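Local structure of probable starch synthase 4, chloroplastic/amyloplastic (Arabidopsis thaliana, 6GNE) at residues S424-D429 with Q438-T442; F276-Q280 with E291-A295; S307-L311 with Y462-E466; R328-Y332 with I359-F363. The protein is a probable starch synthase of the GT-B glycosyltransferase clan, modelled here with adenosine-5'-diphosphate and glycans bound. One frame throughout, in Å; residues are numbered along the deposited sequence.

Contact 1: S424-D429 with Q438-T442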
loop_
_atom_site.group_PDB
_atom_site.type_symbol
_atom_site.label_atom_id
_atom_site.label_comp_id
_atom_site.label_asym_id
_atom_site.label_seq_id
_atom_site.Cartn_x
_atom_site.Cartn_y
_atom_site.Cartn_z
ATOM N N SER A 424 -1.414 -15.021 -1.640
ATOM C CA SER A 424 -0.159 -14.947 -2.402
ATOM C C SER A 424 1.012 -15.853 -1.930
ATOM O O SER A 424 1.994 -16.020 -2.659
ATOM C CB SER A 424 0.306 -13.499 -2.370
ATOM O OG SER A 424 0.373 -13.035 -1.033
ATOM N N VAL A 425 0.928 -16.416 -0.711
ATOM C CA VAL A 425 1.991 -17.247 -0.158
ATOM C C VAL A 425 1.457 -18.627 0.205
ATOM O O VAL A 425 0.526 -18.768 0.970
ATOM C CB VAL A 425 2.682 -16.597 1.052
ATOM C CG1 VAL A 425 3.932 -17.373 1.445
ATOM C CG2 VAL A 425 3.111 -15.187 0.714
ATOM N N PHE A 426 2.094 -19.644 -0.357
ATOM C CA PHE A 426 1.661 -21.031 -0.272
ATOM C C PHE A 426 2.847 -21.932 0.120
ATOM O O PHE A 426 3.849 -22.030 -0.594
ATOM C CB PHE A 426 1.102 -21.456 -1.627
ATOM C CG PHE A 426 -0.019 -20.597 -2.112
ATOM C CD1 PHE A 426 -1.335 -20.799 -1.664
ATOM C CD2 PHE A 426 0.231 -19.564 -3.008
ATOM C CE1 PHE A 426 -2.371 -20.005 -2.119
ATOM C CE2 PHE A 426 -0.811 -18.731 -3.463
ATOM C CZ PHE A 426 -2.111 -18.957 -3.024
ATOM N N ASP A 427 2.694 -22.603 1.249
ATOM C CA ASP A 427 3.713 -23.481 1.826
ATOM C C ASP A 427 4.102 -24.645 0.905
ATOM O O ASP A 427 3.234 -25.404 0.457
ATOM C CB ASP A 427 3.200 -24.027 3.175
ATOM C CG ASP A 427 4.297 -24.587 4.040
ATOM O OD1 ASP A 427 4.660 -25.769 3.874
ATOM O OD2 ASP A 427 4.782 -23.843 4.922
ATOM N N ILE A 428 5.404 -24.783 0.656
ATOM C CA ILE A 428 5.938 -25.884 -0.183
ATOM C C ILE A 428 5.811 -27.291 0.432
ATOM O O ILE A 428 5.864 -28.265 -0.306
ATOM C CB ILE A 428 7.402 -25.659 -0.648
ATOM C CG1 ILE A 428 8.401 -25.824 0.511
ATOM C CG2 ILE A 428 7.542 -24.287 -1.285
ATOM C CD1 ILE A 428 9.861 -25.586 0.157
ATOM N N ASP A 429 5.628 -27.392 1.751
ATOM C CA ASP A 429 5.394 -28.678 2.418
ATOM C C ASP A 429 3.897 -29.067 2.593
ATOM O O ASP A 429 3.625 -30.135 3.094
ATOM C CB ASP A 429 6.155 -28.749 3.756
ATOM C CG ASP A 429 7.709 -28.652 3.586
ATOM O OD1 ASP A 429 8.301 -29.142 2.584
ATOM O OD2 ASP A 429 8.374 -28.075 4.495
ATOM N N GLN A 438 2.785 -23.248 -5.005
ATOM C CA GLN A 438 3.729 -23.404 -3.880
ATOM C C GLN A 438 4.964 -22.497 -4.070
ATOM O O GLN A 438 5.677 -22.619 -5.044
ATOM C CB GLN A 438 4.150 -24.879 -3.714
ATOM C CG GLN A 438 3.028 -25.793 -3.209
ATOM C CD GLN A 438 3.436 -27.254 -2.969
ATOM O OE1 GLN A 438 4.163 -27.851 -3.750
ATOM N NE2 GLN A 438 2.937 -27.829 -1.884
ATOM N N ASN A 439 5.193 -21.576 -3.140
ATOM C CA ASN A 439 6.260 -20.579 -3.316
ATOM C C ASN A 439 6.980 -20.143 -2.067
ATOM O O ASN A 439 7.804 -19.250 -2.153
ATOM C CB ASN A 439 5.682 -19.339 -4.011
ATOM C CG ASN A 439 4.549 -18.695 -3.217
ATOM O OD1 ASN A 439 4.315 -19.041 -2.038
ATOM N ND2 ASN A 439 3.864 -17.741 -3.842
ATOM N N GLY A 440 6.704 -20.743 -0.915
ATOM C CA GLY A 440 7.282 -20.247 0.337
ATOM C C GLY A 440 6.904 -21.071 1.541
ATOM O O GLY A 440 6.715 -22.291 1.457
ATOM N N PHE A 441 6.814 -20.397 2.681
ATOM C CA PHE A 441 6.515 -21.051 3.955
ATOM C C PHE A 441 5.508 -20.239 4.717
ATOM O O PHE A 441 5.616 -19.027 4.759
ATOM C CB PHE A 441 7.790 -21.156 4.791
ATOM C CG PHE A 441 8.862 -21.963 4.135
ATOM C CD1 PHE A 441 9.767 -21.356 3.298
ATOM C CD2 PHE A 441 8.945 -23.316 4.360
ATOM C CE1 PHE A 441 10.745 -22.087 2.673
ATOM C CE2 PHE A 441 9.935 -24.065 3.748
ATOM C CZ PHE A 441 10.830 -23.447 2.874
ATOM N N THR A 442 4.508 -20.919 5.299
ATOM C CA THR A 442 3.462 -20.245 6.067
ATOM C C THR A 442 3.255 -20.844 7.435
ATOM O O THR A 442 3.703 -21.918 7.724
ATOM C CB THR A 442 2.106 -20.212 5.294
ATOM O OG1 THR A 442 1.523 -21.520 5.169
ATOM C CG2 THR A 442 2.253 -19.589 3.903
HETATM O O HOH W 1 0.227 -21.955 2.930
#
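The side-chain amide of Asn439 acts like a piece of backbone: its ND2 donates to Ser424 O at 2.8 Å and its OD1 accepts from Phe426 N at 2.8 Å, so one side chain serves both a carbonyl and an amide of the crossing chain. Phe426 O receives two amides, Asn439 N at 2.9 Å and Gly440 N at 3.1 Å. Ile428 N donates to Gly440 O at 2.9 Å, across a single beta bridge between Asp427 and Gly440. Glycine suits this place, since a CB there would lie only 3.4 Å from Val425 CG1. Asp427 uses both carboxylate oxygens: OD1 accepts from Asp429 N at 2.8 Å, forming an Asx turn, while OD2 accepts from Thr442 N at 3.0 Å and salt-bridges Arg457. Ile428 CD1 meets Phe441 CZ at 3.6 Å. In the C-terminal Rossmann-like domain of this GT-B protein, the loop after helix 419-424 meets outermost strand 441-443, where Phe441 pairs by backbone with neighbouring strand 412-416 and packs on helix 448-464.

Contact 2: F276-Q280 with E291-A295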
loop_
_atom_site.group_PDB
_atom_site.type_symbol
_atom_site.label_atom_id
_atom_site.label_comp_id
_atom_site.label_asym_id
_atom_site.label_seq_id
_atom_site.Cartn_x
_atom_site.Cartn_y
_atom_site.Cartn_z
ATOM N N PHE A 276 18.895 0.806 -8.707
ATOM C CA PHE A 276 19.396 0.826 -7.318
ATOM C C PHE A 276 20.342 -0.338 -6.922
ATOM O O PHE A 276 20.965 -0.282 -5.869
ATOM C CB PHE A 276 18.235 0.833 -6.331
ATOM C CG PHE A 276 17.345 2.024 -6.446
ATOM C CD1 PHE A 276 17.767 3.277 -6.010
ATOM C CD2 PHE A 276 16.057 1.898 -6.958
ATOM C CE1 PHE A 276 16.915 4.381 -6.108
ATOM C CE2 PHE A 276 15.191 2.995 -7.048
ATOM C CZ PHE A 276 15.610 4.233 -6.619
ATOM N N LEU A 277 20.441 -1.379 -7.747
ATOM C CA LEU A 277 21.253 -2.549 -7.417
ATOM C C LEU A 277 22.681 -2.391 -7.849
ATOM O O LEU A 277 22.963 -1.689 -8.797
ATOM C CB LEU A 277 20.682 -3.828 -8.073
ATOM C CG LEU A 277 19.313 -4.349 -7.658
ATOM C CD1 LEU A 277 19.036 -5.737 -8.227
ATOM C CD2 LEU A 277 19.151 -4.355 -6.152
ATOM N N LYS A 278 23.567 -3.117 -7.190
ATOM C CA LYS A 278 24.945 -3.260 -7.667
ATOM C C LYS A 278 24.986 -4.116 -8.938
ATOM O O LYS A 278 25.593 -3.711 -9.943
ATOM C CB LYS A 278 25.853 -3.894 -6.581
ATOM C CG LYS A 278 27.359 -3.777 -6.890
ATOM C CD LYS A 278 28.194 -4.980 -6.434
ATOM C CE LYS A 278 29.420 -5.224 -7.329
ATOM N NZ LYS A 278 29.607 -6.704 -7.562
ATOM N N ALA A 279 24.380 -5.303 -8.862
ATOM C CA ALA A 279 24.324 -6.223 -9.989
ATOM C C ALA A 279 22.886 -6.614 -10.293
ATOM O O ALA A 279 22.023 -6.643 -9.422
ATOM C CB ALA A 279 25.174 -7.451 -9.727
ATOM N N GLN A 280 22.659 -6.934 -11.553
ATOM C CA GLN A 280 21.355 -7.244 -12.081
ATOM C C GLN A 280 21.278 -8.762 -12.160
ATOM O O GLN A 280 22.278 -9.429 -12.200
ATOM C CB GLN A 280 21.163 -6.612 -13.489
ATOM C CG GLN A 280 21.809 -5.229 -13.757
ATOM C CD GLN A 280 20.994 -4.059 -13.235
ATOM O OE1 GLN A 280 20.563 -3.222 -14.007
ATOM N NE2 GLN A 280 20.762 -4.007 -11.933
ATOM N N GLU A 291 25.959 -11.855 -5.823
ATOM C CA GLU A 291 26.753 -10.615 -5.827
ATOM C C GLU A 291 26.129 -9.525 -4.934
ATOM O O GLU A 291 26.856 -8.818 -4.246
ATOM C CB GLU A 291 27.031 -10.082 -7.258
ATOM C CG GLU A 291 28.314 -10.620 -7.908
ATOM C CD GLU A 291 28.354 -10.608 -9.468
ATOM O OE1 GLU A 291 27.710 -9.737 -10.128
ATOM O OE2 GLU A 291 29.067 -11.488 -10.035
ATOM N N ASN A 292 24.800 -9.406 -4.933
ATOM C CA ASN A 292 24.100 -8.429 -4.065
ATOM C C ASN A 292 24.157 -8.847 -2.588
ATOM O O ASN A 292 24.318 -8.015 -1.690
ATOM C CB ASN A 292 22.634 -8.212 -4.504
ATOM C CG ASN A 292 22.508 -7.314 -5.726
ATOM O OD1 ASN A 292 22.894 -6.137 -5.698
ATOM N ND2 ASN A 292 21.966 -7.873 -6.810
ATOM N N LYS A 293 24.036 -10.143 -2.344
ATOM C CA LYS A 293 24.231 -10.675 -1.013
ATOM C C LYS A 293 25.608 -10.282 -0.473
ATOM O O LYS A 293 25.720 -9.779 0.642
ATOM C CB LYS A 293 24.018 -12.186 -1.004
ATOM C CG LYS A 293 24.053 -12.765 0.400
ATOM C CD LYS A 293 23.592 -14.199 0.400
ATOM C CE LYS A 293 23.778 -14.804 1.780
ATOM N NZ LYS A 293 23.235 -16.183 1.861
ATOM N N HIS A 294 26.641 -10.462 -1.290
ATOM C CA HIS A 294 27.988 -10.089 -0.875
ATOM C C HIS A 294 28.129 -8.552 -0.678
ATOM O O HIS A 294 28.676 -8.101 0.319
ATOM C CB HIS A 294 29.005 -10.633 -1.877
ATOM C CG HIS A 294 30.435 -10.368 -1.507
ATOM N ND1 HIS A 294 31.109 -9.237 -1.925
ATOM C CD2 HIS A 294 31.319 -11.088 -0.768
ATOM C CE1 HIS A 294 32.355 -9.289 -1.481
ATOM N NE2 HIS A 294 32.506 -10.393 -0.769
ATOM N N ALA A 295 27.605 -7.771 -1.614
ATOM C CA ALA A 295 27.704 -6.325 -1.550
ATOM C C ALA A 295 27.045 -5.772 -0.269
ATOM O O ALA A 295 27.637 -4.923 0.422
ATOM C CB ALA A 295 27.087 -5.684 -2.796
#
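The loop 276-280 has no regular structure, and it passes beside the helical turn 291-295, in which Ala295 N donates to Glu291 O at 2.9 Å. The closest alpha carbons are those of Ala279 and Asn292, 6.3 Å apart. Lys278 has helix-like torsions (phi -70°, psi -53°), whereas Leu277 and Ala279 on its two sides are extended; the resulting bend presents both Lys278 N and Ala279 O to the helix. Asn292 suits this spot because its amide offers a donor and an acceptor together: ND2 gives a well-directed hydrogen bond to Ala279 O at 2.9 Å, and OD1 takes a weak one from Lys278 N at 3.4 Å. The loop follows strand 257-259, the last strand of the N-terminal sheet, and helix 287-300 precedes strand 311-317, the first of the C-terminal sheet, so the contact folds the first connection between the two Rossmann-like halves of a GT-B protein back on itself. Small side chains permit the approach. The methyl of Ala279 lies with CB 3.4 Å from Glu291 OE1, and Ala295 CB meets Lys278 CD at 3.9 Å. The charged ends stay loosely matched, with Lys278 NZ 4.4 Å from Glu291 OE1, beyond a salt bridge. On the buried side, Leu277 CD1 comes within 3.9 Å of Asn292 ND2, and both residues touch Ala385 of helix 377-386.

Contact 3: S307-L311 with Y462-E466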
loop_
_atom_site.group_PDB
_atom_site.type_symbol
_atom_site.label_atom_id
_atom_site.label_comp_id
_atom_site.label_asym_id
_atom_site.label_seq_id
_atom_site.Cartn_x
_atom_site.Cartn_y
_atom_site.Cartn_z
ATOM N N SER A 307 29.980 -19.459 3.325
ATOM C CA SER A 307 29.003 -19.713 2.252
ATOM C C SER A 307 27.851 -20.537 2.872
ATOM O O SER A 307 28.052 -21.287 3.876
ATOM C CB SER A 307 29.664 -20.484 1.091
ATOM O OG SER A 307 30.618 -21.422 1.600
ATOM N N ARG A 308 26.656 -20.380 2.304
ATOM C CA ARG A 308 25.451 -21.049 2.842
ATOM C C ARG A 308 25.057 -20.683 4.284
ATOM O O ARG A 308 24.577 -21.516 5.035
ATOM C CB ARG A 308 25.592 -22.579 2.675
ATOM C CG ARG A 308 25.356 -23.015 1.238
ATOM C CD ARG A 308 23.867 -23.255 0.963
ATOM N NE ARG A 308 23.379 -22.418 -0.125
ATOM C CZ ARG A 308 22.139 -22.425 -0.568
ATOM N NH1 ARG A 308 21.809 -21.566 -1.517
ATOM N NH2 ARG A 308 21.215 -23.208 -0.046
ATOM N N ARG A 309 25.180 -19.409 4.617
ATOM C CA ARG A 309 24.495 -18.863 5.764
ATOM C C ARG A 309 23.316 -18.053 5.196
ATOM O O ARG A 309 23.535 -17.103 4.453
ATOM C CB ARG A 309 25.458 -18.006 6.582
ATOM C CG ARG A 309 24.941 -17.691 7.950
ATOM C CD ARG A 309 25.926 -16.928 8.821
ATOM N NE ARG A 309 26.495 -17.745 9.891
ATOM C CZ ARG A 309 26.087 -17.810 11.171
ATOM N NH1 ARG A 309 26.759 -18.602 12.000
ATOM N NH2 ARG A 309 25.059 -17.105 11.664
ATOM N N PRO A 310 22.067 -18.456 5.498
ATOM C CA PRO A 310 20.920 -17.751 4.932
ATOM C C PRO A 310 20.737 -16.340 5.545
ATOM O O PRO A 310 20.841 -16.178 6.758
ATOM C CB PRO A 310 19.744 -18.665 5.280
ATOM C CG PRO A 310 20.162 -19.324 6.526
ATOM C CD PRO A 310 21.643 -19.524 6.410
ATOM N N LEU A 311 20.512 -15.355 4.679
ATOM C CA LEU A 311 20.239 -13.983 5.083
ATOM C C LEU A 311 18.731 -13.791 5.106
ATOM O O LEU A 311 18.075 -13.932 4.088
ATOM C CB LEU A 311 20.878 -12.998 4.102
ATOM C CG LEU A 311 20.661 -11.513 4.380
ATOM C CD1 LEU A 311 21.392 -11.101 5.643
ATOM C CD2 LEU A 311 21.164 -10.684 3.213
ATOM N N TYR A 462 16.798 -24.613 2.859
ATOM C CA TYR A 462 17.917 -23.830 2.346
ATOM C C TYR A 462 19.240 -24.585 2.480
ATOM O O TYR A 462 19.984 -24.676 1.526
ATOM C CB TYR A 462 17.991 -22.456 3.049
ATOM C CG TYR A 462 19.180 -21.611 2.642
ATOM C CD1 TYR A 462 20.408 -21.735 3.293
ATOM C CD2 TYR A 462 19.092 -20.693 1.582
ATOM C CE1 TYR A 462 21.498 -20.965 2.913
ATOM C CE2 TYR A 462 20.185 -19.911 1.201
ATOM C CZ TYR A 462 21.383 -20.062 1.864
ATOM O OH TYR A 462 22.477 -19.323 1.500
ATOM N N LYS A 463 19.515 -25.123 3.665
ATOM C CA LYS A 463 20.786 -25.791 3.979
ATOM C C LYS A 463 20.965 -27.183 3.371
ATOM O O LYS A 463 22.064 -27.513 2.980
ATOM C CB LYS A 463 20.955 -25.948 5.495
ATOM C CG LYS A 463 21.331 -24.696 6.281
ATOM C CD LYS A 463 21.890 -25.079 7.650
ATOM C CE LYS A 463 22.205 -23.848 8.505
ATOM N NZ LYS A 463 21.015 -23.456 9.311
ATOM N N LYS A 464 19.924 -28.018 3.329
ATOM C CA LYS A 464 20.121 -29.468 3.060
ATOM C C LYS A 464 20.343 -29.790 1.555
ATOM O O LYS A 464 21.067 -30.734 1.231
ATOM C CB LYS A 464 19.002 -30.349 3.689
ATOM C CG LYS A 464 17.929 -30.914 2.715
ATOM C CD LYS A 464 16.601 -31.384 3.364
ATOM C CE LYS A 464 16.621 -32.808 3.984
ATOM N NZ LYS A 464 16.336 -33.935 3.033
ATOM N N ASP A 465 19.731 -29.014 0.653
ATOM C CA ASP A 465 19.780 -29.281 -0.773
ATOM C C ASP A 465 19.817 -27.977 -1.600
ATOM O O ASP A 465 18.793 -27.399 -1.969
ATOM C CB ASP A 465 18.605 -30.188 -1.150
ATOM C CG ASP A 465 18.748 -30.828 -2.559
ATOM O OD1 ASP A 465 19.795 -30.651 -3.232
ATOM O OD2 ASP A 465 17.786 -31.526 -2.983
ATOM N N GLU A 466 21.030 -27.532 -1.891
ATOM C CA GLU A 466 21.242 -26.257 -2.549
ATOM C C GLU A 466 20.590 -26.129 -3.929
ATOM O O GLU A 466 20.092 -25.054 -4.265
ATOM C CB GLU A 466 22.733 -25.996 -2.656
ATOM C CG GLU A 466 23.098 -24.708 -3.394
ATOM C CD GLU A 466 24.515 -24.249 -3.187
ATOM O OE1 GLU A 466 25.277 -24.909 -2.439
ATOM O OE2 GLU A 466 24.823 -23.184 -3.771
#
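Arg308 lays its guanidinium flat over the ring of Tyr462, with centres 3.7 Å apart and planes only 4° from parallel. Arginine is well fitted to this role: its planar, delocalised cation can stack like an aromatic group while its charge meets the pi electrons, and Arg308 CZ sits 3.7 Å from the centroid of the Tyr462 ring in a cation-pi contact. Over the other face of the guanidinium stands the carboxylate of Glu466. The salt bridge is long: Arg308 NE lies 3.9 Å from Glu466 OE1, and because the oxygen is well out of the guanidinium plane the attraction is of charges alone. The opposite face of the Tyr462 ring is covered by Pro310, whose CB makes a CH-pi contact 3.8 Å from the centroid, so that proline, tyrosine, arginine and glutamate form four successive layers. Segment 307-311 leads into strand 311-317, first of the C-terminal Rossmann-like domain, whereas Tyr462 belongs to helix 448-464; the layers thus join the lead-in to the sheet's first strand to the helix that follows its last. Arg308 has positive backbone torsions (phi 61°, psi 40°), in the left-handed region, and the chain turns there before running on extended. Asp465 occupies the N-cap position of helix 466-477, from whose first turn Glu466 reaches back over Arg308. Trp469 of that same helix meets Tyr462 edge-to-face.

Contact 4: R328-Y332 with I359-F363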
loop_
_atom_site.group_PDB
_atom_site.type_symbol
_atom_site.label_atom_id
_atom_site.label_comp_id
_atom_site.label_asym_id
_atom_site.label_seq_id
_atom_site.Cartn_x
_atom_site.Cartn_y
_atom_site.Cartn_z
ATOM N N ARG A 328 10.594 -9.200 16.335
ATOM C CA ARG A 328 11.570 -9.242 17.409
ATOM C C ARG A 328 12.093 -10.669 17.658
ATOM O O ARG A 328 13.307 -10.870 17.699
ATOM C CB ARG A 328 10.972 -8.700 18.679
ATOM C CG ARG A 328 11.949 -8.611 19.839
ATOM C CD ARG A 328 11.267 -8.430 21.166
ATOM N NE ARG A 328 12.179 -7.738 22.081
ATOM C CZ ARG A 328 13.147 -8.321 22.809
ATOM N NH1 ARG A 328 13.907 -7.573 23.617
ATOM N NH2 ARG A 328 13.377 -9.639 22.736
ATOM N N HIS A 329 11.186 -11.634 17.807
ATOM C CA HIS A 329 11.562 -13.020 18.043
ATOM C C HIS A 329 12.399 -13.577 16.918
ATOM O O HIS A 329 13.371 -14.274 17.144
ATOM C CB HIS A 329 10.338 -13.916 18.251
ATOM C CG HIS A 329 10.670 -15.377 18.324
ATOM N ND1 HIS A 329 11.430 -15.909 19.336
ATOM C CD2 HIS A 329 10.370 -16.412 17.496
ATOM C CE1 HIS A 329 11.568 -17.213 19.144
ATOM N NE2 HIS A 329 10.931 -17.546 18.034
ATOM N N ALA A 330 12.009 -13.272 15.693
ATOM C CA ALA A 330 12.682 -13.778 14.496
ATOM C C ALA A 330 14.136 -13.349 14.406
ATOM O O ALA A 330 14.935 -14.076 13.839
ATOM C CB ALA A 330 11.940 -13.321 13.248
ATOM N N ILE A 331 14.463 -12.171 14.945
ATOM C CA ILE A 331 15.828 -11.726 14.941
ATOM C C ILE A 331 16.682 -12.740 15.709
ATOM O O ILE A 331 17.679 -13.249 15.181
ATOM C CB ILE A 331 15.991 -10.321 15.545
ATOM C CG1 ILE A 331 15.388 -9.267 14.619
ATOM C CG2 ILE A 331 17.469 -9.978 15.766
ATOM C CD1 ILE A 331 15.114 -7.931 15.304
ATOM N N TYR A 332 16.271 -13.033 16.931
ATOM C CA TYR A 332 17.029 -13.933 17.799
ATOM C C TYR A 332 16.997 -15.372 17.325
ATOM O O TYR A 332 17.987 -16.073 17.425
ATOM C CB TYR A 332 16.556 -13.834 19.271
ATOM C CG TYR A 332 16.782 -12.476 19.856
ATOM C CD1 TYR A 332 17.995 -12.145 20.387
ATOM C CD2 TYR A 332 15.764 -11.500 19.828
ATOM C CE1 TYR A 332 18.211 -10.889 20.927
ATOM C CE2 TYR A 332 15.953 -10.231 20.369
ATOM C CZ TYR A 332 17.185 -9.926 20.923
ATOM O OH TYR A 332 17.442 -8.692 21.479
ATOM N N ILE A 359 17.506 -3.229 20.784
ATOM C CA ILE A 359 18.002 -4.397 20.056
ATOM C C ILE A 359 19.130 -3.993 19.100
ATOM O O ILE A 359 20.094 -4.723 18.930
ATOM C CB ILE A 359 16.875 -5.090 19.268
ATOM C CG1 ILE A 359 15.834 -5.668 20.225
ATOM C CG2 ILE A 359 17.446 -6.207 18.413
ATOM C CD1 ILE A 359 14.491 -5.922 19.619
ATOM N N GLU A 360 19.004 -2.821 18.488
ATOM C CA GLU A 360 19.982 -2.373 17.524
ATOM C C GLU A 360 21.318 -2.172 18.190
ATOM O O GLU A 360 22.303 -2.673 17.692
ATOM C CB GLU A 360 19.496 -1.106 16.798
ATOM C CG GLU A 360 20.333 -0.714 15.612
ATOM C CD GLU A 360 20.734 0.752 15.621
ATOM O OE1 GLU A 360 21.938 1.017 15.934
ATOM O OE2 GLU A 360 19.847 1.615 15.355
ATOM N N GLN A 361 21.357 -1.451 19.304
ATOM C CA GLN A 361 22.590 -1.228 20.070
ATOM C C GLN A 361 23.307 -2.507 20.494
ATOM O O GLN A 361 24.549 -2.641 20.422
ATOM C CB GLN A 361 22.263 -0.477 21.398
ATOM C CG GLN A 361 22.584 1.012 21.443
ATOM C CD GLN A 361 21.552 1.882 20.718
ATOM O OE1 GLN A 361 20.727 2.555 21.359
ATOM N NE2 GLN A 361 21.570 1.843 19.363
ATOM N N GLN A 362 22.481 -3.441 20.960
ATOM C CA GLN A 362 22.902 -4.813 21.286
ATOM C C GLN A 362 23.741 -5.468 20.147
ATOM O O GLN A 362 24.671 -6.247 20.416
ATOM C CB GLN A 362 21.649 -5.647 21.611
ATOM C CG GLN A 362 21.860 -6.814 22.562
ATOM C CD GLN A 362 20.555 -7.341 23.147
ATOM O OE1 GLN A 362 20.102 -6.894 24.185
ATOM N NE2 GLN A 362 19.954 -8.295 22.485
ATOM N N PHE A 363 23.409 -5.123 18.892
ATOM C CA PHE A 363 24.059 -5.660 17.684
ATOM C C PHE A 363 24.829 -4.630 16.811
ATOM O O PHE A 363 25.078 -4.899 15.634
ATOM C CB PHE A 363 22.992 -6.386 16.815
ATOM C CG PHE A 363 22.354 -7.609 17.478
ATOM C CD1 PHE A 363 23.091 -8.762 17.744
ATOM C CD2 PHE A 363 21.011 -7.622 17.802
ATOM C CE1 PHE A 363 22.509 -9.867 18.364
ATOM C CE2 PHE A 363 20.416 -8.733 18.388
ATOM C CZ PHE A 363 21.166 -9.841 18.697
#
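At the apolar centre, Ile331 and Ile359 face one another across the two helices, CD1 of Ile331 lying 4.3 Å from CG2 of Ile359, while Ile331 CG2 reaches Phe363 CE2 at 4.1 Å. The nearest alpha carbons, those of Arg328 and Ile359, are 8.5 Å apart, a distance that branched and aromatic side chains fill well. Tyr332 widens the apolar patch: its CE1 is 3.8 Å from Phe363 CZ, the two rings meeting obliquely with planes at 52°. Helices 324-336 and 350-362 are successive crossover helices of a beta-alpha-beta-alpha-beta unit linking parallel strands 311-317, 340-346 and 369-372, as expected of a Rossmann-like domain, and cover the same side of the sheet. Accordingly Ile331 and Phe363 also rest on Val369, and Ile359 on Leu371. Toward the surface, Arg328 CG packs on Ile359 CD1 at 3.7 Å, the same methyl lies over one face of its guanidinium, and its NE has a long, weak ion pair with Glu355. Tyr332 suits the boundary, apolar along its ring and polar at its tip: OH lies 3.6 Å from Ile359 CG1 and accepts a weak hydrogen bond from NE2 of the exposed Gln362 at 2.7 Å.

Contact 1 buries most, 622 Å², and depends chiefly on directed backbone and amide hydrogen bonds, as befits irregular chain entering an edge strand; it has no exposed residue among those that touch, whereas contacts 2, 3 and 4 each mix buried residues with an exposed one. Contact 4 is apolar inside and weakly polar outside, the chemistry of helices lying over a sheet. Contact 2 relies on a single asparagine amide, contact 3 on stacked planar groups. They touch directly: Lys293 NZ, on the helix of contact 2, probably hydrogen-bonds to Arg309 O of contact 3, 2.8 Å away. Contacts 1 and 3 share helix 448-464, which covers Phe441 and supplies Tyr462.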